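CRISPR-associated protein, Cse1 family (Acidimicrobium ferrooxidans, PDB 4H3T) probably serves as the large Cse1 subunit of a type I-E CRISPR Cascade complex, which takes part in recognising invading DNA. Local coordinates at residues L214-L226 with G344-I357. The protein carries 1 engineered substitution. Numbering follows the deposited sequence.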
loop_
_atom_site.group_PDB
_atom_site.type_symbol
_atom_site.label_atom_id
_atom_site.label_comp_id
_atom_site.label_asym_id
_atom_site.label_seq_id
_atom_site.Cartn_x
_atom_site.Cartn_y
_atom_site.Cartn_z
ATOM N N LEU A 214 -6.919 -12.244 -7.298
ATOM C CA LEU A 214 -7.764 -12.704 -6.199
ATOM C C LEU A 214 -7.260 -14.033 -5.633
ATOM O O LEU A 214 -7.077 -14.128 -4.428
ATOM C CB LEU A 214 -9.198 -12.843 -6.641
ATOM C CG LEU A 214 -9.926 -11.527 -6.961
ATOM C CD1 LEU A 214 -11.323 -11.860 -7.530
ATOM C CD2 LEU A 214 -10.033 -10.585 -5.745
ATOM N N LEU A 215 -6.884 -14.953 -6.475
ATOM C CA LEU A 215 -6.340 -16.241 -6.008
ATOM C C LEU A 215 -4.963 -16.117 -5.322
ATOM O O LEU A 215 -4.744 -16.809 -4.314
ATOM C CB LEU A 215 -6.285 -17.233 -7.143
ATOM C CG LEU A 215 -7.698 -17.655 -7.691
ATOM C CD1 LEU A 215 -7.560 -18.614 -8.815
ATOM C CD2 LEU A 215 -8.556 -18.303 -6.618
ATOM N N LEU A 216 -4.070 -15.242 -5.794
ATOM C CA LEU A 216 -2.772 -14.986 -5.118
ATOM C C LEU A 216 -2.983 -14.459 -3.715
ATOM O O LEU A 216 -2.088 -14.629 -2.884
ATOM C CB LEU A 216 -1.921 -13.984 -5.923
ATOM C CG LEU A 216 -1.467 -14.570 -7.292
ATOM C CD1 LEU A 216 -0.922 -13.473 -8.234
ATOM C CD2 LEU A 216 -0.416 -15.637 -7.095
ATOM N N ASN A 217 -4.132 -13.771 -3.457
ATOM C CA ASN A 217 -4.448 -13.171 -2.162
ATOM C C ASN A 217 -5.359 -14.034 -1.284
ATOM O O ASN A 217 -5.527 -13.705 -0.086
ATOM C CB ASN A 217 -5.084 -11.789 -2.356
ATOM C CG ASN A 217 -4.089 -10.751 -2.696
ATOM O OD1 ASN A 217 -3.486 -10.217 -1.805
ATOM N ND2 ASN A 217 -3.825 -10.512 -3.974
ATOM N N LEU A 218 -5.957 -15.080 -1.856
ATOM C CA LEU A 218 -6.857 -15.973 -1.138
ATOM C C LEU A 218 -6.049 -17.054 -0.477
ATOM O O LEU A 218 -6.141 -18.215 -0.794
ATOM C CB LEU A 218 -7.950 -16.531 -2.027
ATOM C CG LEU A 218 -9.036 -15.514 -2.406
ATOM C CD1 LEU A 218 -9.790 -16.041 -3.630
ATOM C CD2 LEU A 218 -9.931 -15.206 -1.244
ATOM N N VAL A 219 -5.347 -16.649 0.573
ATOM C CA VAL A 219 -4.554 -17.568 1.342
ATOM C C VAL A 219 -5.514 -18.642 1.970
ATOM O O VAL A 219 -6.492 -18.266 2.679
ATOM C CB VAL A 219 -3.747 -16.840 2.455
ATOM C CG1 VAL A 219 -2.867 -17.833 3.209
ATOM C CG2 VAL A 219 -2.922 -15.664 1.904
ATOM N N PRO A 220 -5.228 -19.936 1.799
ATOM C CA PRO A 220 -6.111 -20.937 2.400
ATOM C C PRO A 220 -6.113 -20.861 3.934
ATOM O O PRO A 220 -5.086 -20.524 4.545
ATOM C CB PRO A 220 -5.547 -22.253 1.870
ATOM C CG PRO A 220 -5.023 -21.903 0.546
ATOM C CD PRO A 220 -4.304 -20.584 0.862
ATOM N N TRP A 221 -7.288 -21.169 4.550
ATOM C CA TRP A 221 -7.483 -21.104 6.006
ATOM C C TRP A 221 -6.498 -22.019 6.769
ATOM O O TRP A 221 -6.141 -21.715 7.899
ATOM C CB TRP A 221 -8.917 -21.499 6.362
ATOM C CG TRP A 221 -9.968 -20.615 5.778
ATOM C CD1 TRP A 221 -9.837 -19.318 5.367
ATOM C CD2 TRP A 221 -11.306 -21.001 5.471
ATOM N NE1 TRP A 221 -11.022 -18.867 4.847
ATOM C CE2 TRP A 221 -11.966 -19.854 4.978
ATOM C CE3 TRP A 221 -12.046 -22.179 5.670
ATOM C CZ2 TRP A 221 -13.294 -19.883 4.590
ATOM C CZ3 TRP A 221 -13.374 -22.199 5.288
ATOM C CH2 TRP A 221 -13.965 -21.075 4.705
ATOM N N GLN A 222 -6.027 -23.103 6.135
ATOM C CA GLN A 222 -5.055 -24.027 6.719
ATOM C C GLN A 222 -3.724 -23.336 7.065
ATOM O O GLN A 222 -3.023 -23.801 7.941
ATOM C CB GLN A 222 -4.813 -25.174 5.726
ATOM C CG GLN A 222 -4.054 -26.372 6.199
ATOM C CD GLN A 222 -3.747 -27.337 5.044
ATOM O OE1 GLN A 222 -3.802 -27.006 3.835
ATOM N NE2 GLN A 222 -3.235 -28.490 5.389
ATOM N N TYR A 223 -3.385 -22.199 6.431
ATOM C CA TYR A 223 -2.177 -21.450 6.790
ATOM C C TYR A 223 -2.406 -20.624 8.060
ATOM O O TYR A 223 -2.463 -19.391 8.003
ATOM C CB TYR A 223 -1.752 -20.520 5.644
ATOM C CG TYR A 223 -1.211 -21.251 4.437
ATOM C CD1 TYR A 223 0.153 -21.486 4.296
ATOM C CD2 TYR A 223 -2.057 -21.721 3.446
ATOM C CE1 TYR A 223 0.653 -22.221 3.220
ATOM C CE2 TYR A 223 -1.570 -22.458 2.365
ATOM C CZ TYR A 223 -0.200 -22.598 2.194
ATOM O OH TYR A 223 0.313 -23.270 1.113
ATOM N N ARG A 224 -2.537 -21.287 9.199
ATOM C CA ARG A 224 -2.836 -20.622 10.478
ATOM C C ARG A 224 -1.702 -19.688 10.923
ATOM O O ARG A 224 -1.926 -18.776 11.703
ATOM C CB ARG A 224 -3.124 -21.648 11.573
ATOM C CG ARG A 224 -4.380 -22.502 11.333
ATOM C CD ARG A 224 -5.495 -22.167 12.309
ATOM N NE ARG A 224 -5.015 -22.098 13.698
ATOM C CZ ARG A 224 -5.540 -21.349 14.670
ATOM N NH1 ARG A 224 -6.617 -20.593 14.439
ATOM N NH2 ARG A 224 -4.998 -21.354 15.885
ATOM N N ASN A 225 -0.510 -19.909 10.417
ATOM C CA ASN A 225 0.642 -19.020 10.640
ATOM C C ASN A 225 0.590 -17.741 9.851
ATOM O O ASN A 225 1.315 -16.802 10.183
ATOM C CB ASN A 225 1.958 -19.742 10.263
ATOM C CG ASN A 225 1.951 -20.396 8.850
ATOM O OD1 ASN A 225 0.955 -21.067 8.433
ATOM N ND2 ASN A 225 3.067 -20.264 8.085
ATOM N N LEU A 226 -0.214 -17.704 8.757
ATOM C CA LEU A 226 -0.314 -16.572 7.856
ATOM C C LEU A 226 -1.613 -15.775 7.963
ATOM O O LEU A 226 -1.607 -14.577 7.647
ATOM C CB LEU A 226 -0.164 -17.098 6.431
ATOM C CG LEU A 226 1.088 -17.915 6.119
ATOM C CD1 LEU A 226 1.153 -18.181 4.605
ATOM C CD2 LEU A 226 2.435 -17.227 6.671
ATOM N N GLY A 344 2.027 -12.028 5.423
ATOM C CA GLY A 344 1.704 -13.448 5.263
ATOM C C GLY A 344 1.388 -13.820 3.826
ATOM O O GLY A 344 1.647 -14.928 3.389
ATOM N N VAL A 345 0.885 -12.855 3.048
ATOM C CA VAL A 345 0.561 -13.088 1.615
ATOM C C VAL A 345 1.835 -13.383 0.814
ATOM O O VAL A 345 1.814 -14.198 -0.124
ATOM C CB VAL A 345 -0.275 -11.927 0.990
ATOM C CG1 VAL A 345 0.526 -10.664 0.726
ATOM C CG2 VAL A 345 -0.931 -12.415 -0.281
ATOM N N LEU A 346 2.969 -12.762 1.214
ATOM C CA LEU A 346 4.212 -13.022 0.524
ATOM C C LEU A 346 4.752 -14.429 0.847
ATOM O O LEU A 346 5.321 -15.079 -0.036
ATOM C CB LEU A 346 5.221 -11.921 0.877
ATOM C CG LEU A 346 4.811 -10.489 0.392
ATOM C CD1 LEU A 346 5.959 -9.507 0.706
ATOM C CD2 LEU A 346 4.474 -10.453 -1.054
ATOM N N SER A 347 4.599 -14.878 2.094
ATOM C CA SER A 347 4.967 -16.248 2.506
ATOM C C SER A 347 4.085 -17.231 1.774
ATOM O O SER A 347 4.563 -18.242 1.337
ATOM C CB SER A 347 4.765 -16.420 4.000
ATOM O OG SER A 347 5.536 -15.537 4.786
ATOM N N PHE A 348 2.790 -16.894 1.547
ATOM C CA PHE A 348 1.968 -17.798 0.765
ATOM C C PHE A 348 2.482 -17.890 -0.695
ATOM O O PHE A 348 2.707 -18.980 -1.211
ATOM C CB PHE A 348 0.505 -17.329 0.773
ATOM C CG PHE A 348 -0.353 -18.150 -0.129
ATOM C CD1 PHE A 348 -0.464 -19.525 0.056
ATOM C CD2 PHE A 348 -1.059 -17.563 -1.173
ATOM C CE1 PHE A 348 -1.288 -20.291 -0.757
ATOM C CE2 PHE A 348 -1.832 -18.342 -2.036
ATOM C CZ PHE A 348 -1.952 -19.704 -1.812
ATOM N N VAL A 349 2.666 -16.721 -1.350
ATOM C CA VAL A 349 3.081 -16.647 -2.767
ATOM C C VAL A 349 4.485 -17.337 -2.981
ATOM O O VAL A 349 4.762 -17.862 -4.062
ATOM C CB VAL A 349 3.079 -15.172 -3.304
ATOM C CG1 VAL A 349 3.713 -15.071 -4.703
ATOM C CG2 VAL A 349 1.662 -14.658 -3.379
ATOM N N GLU A 350 5.363 -17.217 -1.999
ATOM C CA GLU A 350 6.711 -17.791 -2.004
ATOM C C GLU A 350 6.652 -19.290 -2.347
ATOM O O GLU A 350 7.536 -19.772 -3.043
ATOM C CB GLU A 350 7.349 -17.514 -0.622
ATOM C CG GLU A 350 8.670 -18.141 -0.268
ATOM C CD GLU A 350 9.122 -17.862 1.160
ATOM O OE1 GLU A 350 8.648 -16.883 1.797
ATOM O OE2 GLU A 350 9.987 -18.635 1.635
ATOM N N GLY A 351 5.605 -20.006 -1.904
ATOM C CA GLY A 351 5.459 -21.418 -2.212
ATOM C C GLY A 351 4.746 -21.778 -3.506
ATOM O O GLY A 351 4.419 -22.949 -3.669
ATOM N N LEU A 352 4.504 -20.832 -4.443
ATOM C CA LEU A 352 3.728 -21.098 -5.683
ATOM C C LEU A 352 4.513 -21.238 -7.021
ATOM O O LEU A 352 3.893 -21.284 -8.091
ATOM C CB LEU A 352 2.675 -19.961 -5.880
ATOM C CG LEU A 352 1.724 -19.734 -4.720
ATOM C CD1 LEU A 352 0.722 -18.635 -5.029
ATOM C CD2 LEU A 352 1.028 -21.018 -4.316
ATOM N N GLN A 353 5.806 -21.319 -6.997
ATOM C CA GLN A 353 6.592 -21.534 -8.255
ATOM C C GLN A 353 6.150 -22.781 -9.115
ATOM O O GLN A 353 6.036 -22.693 -10.352
ATOM C CB GLN A 353 8.052 -21.759 -7.878
ATOM C CG GLN A 353 8.643 -20.478 -7.206
ATOM C CD GLN A 353 10.051 -20.135 -7.666
ATOM O OE1 GLN A 353 10.304 -19.903 -8.857
ATOM N NE2 GLN A 353 10.980 -19.996 -6.733
ATOM N N SER A 354 5.804 -23.893 -8.439
ATOM C CA SER A 354 5.413 -25.102 -9.177
ATOM C C SER A 354 4.055 -24.892 -9.911
ATOM O O SER A 354 3.742 -25.689 -10.775
ATOM C CB SER A 354 5.390 -26.324 -8.261
ATOM O OG SER A 354 4.427 -26.196 -7.226
ATOM N N ARG A 355 3.304 -23.777 -9.637
ATOM C CA ARG A 355 2.061 -23.430 -10.355
ATOM C C ARG A 355 2.273 -22.603 -11.669
ATOM O O ARG A 355 1.277 -22.138 -12.261
ATOM C CB ARG A 355 1.124 -22.623 -9.430
ATOM C CG ARG A 355 0.738 -23.376 -8.171
ATOM C CD ARG A 355 -0.166 -24.532 -8.466
ATOM N NE ARG A 355 -0.624 -25.086 -7.210
ATOM C CZ ARG A 355 -1.540 -26.029 -7.104
ATOM N NH1 ARG A 355 -2.108 -26.539 -8.193
ATOM N NH2 ARG A 355 -1.925 -26.455 -5.903
ATOM N N GLY A 356 3.521 -22.411 -12.105
ATOM C CA GLY A 356 3.789 -21.654 -13.325
ATOM C C GLY A 356 3.802 -20.136 -13.175
ATOM O O GLY A 356 3.635 -19.416 -14.172
ATOM N N ILE A 357 4.087 -19.630 -11.954
ATOM C CA ILE A 357 4.147 -18.190 -11.683
ATOM C C ILE A 357 5.602 -17.806 -11.495
ATOM O O ILE A 357 6.235 -18.312 -10.595
ATOM C CB ILE A 357 3.305 -17.811 -10.424
ATOM C CG1 ILE A 357 1.848 -18.336 -10.496
ATOM C CG2 ILE A 357 3.266 -16.310 -10.231
ATOM C CD1 ILE A 357 1.319 -18.712 -9.108
HETATM O O HOH W 1 2.330 -21.590 -0.220
#
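Phe348 turns the CD1–CE1 edge of its ring toward one face of Tyr223, a T-shaped pair with centroids 5.3 Å apart and planes at 76°. Its CG stands anti to the backbone N (chi1 174°), which carries the ring off the helix and into the turns after Leu216. There Pro220 CD approaches Phe348 CE1 obliquely at 3.4 Å, Val219 CA lies above the centre of one ring face, and Leu216 O sits in the ring plane, 3.5 Å from Phe348 CD2. Beyond helix 210–217 the chain turns, an inverse gamma turn centred on Leu218 leading into a type I beta turn from Pro220 to Tyr223, and helix 344–350 packs against both helix and turns. Trp77 of helix 74–82 adds a second edge-to-face partner to Phe348. With an alanine in place of Phe348, the Tyr223 face and Pro220 would probably lose their packing partner and a gap would open beside Val219. One water donates to both Tyr223 OH and Phe348 O, while the same hydroxyl is also hydrogen-bonded to Asp74 OD1. At one end Leu226 lies against the helix, CD1 near Gly344 O and CD2 3.6 Å from Ser347 CB; at the other, Leu216 CD2 touches Leu352 CD1.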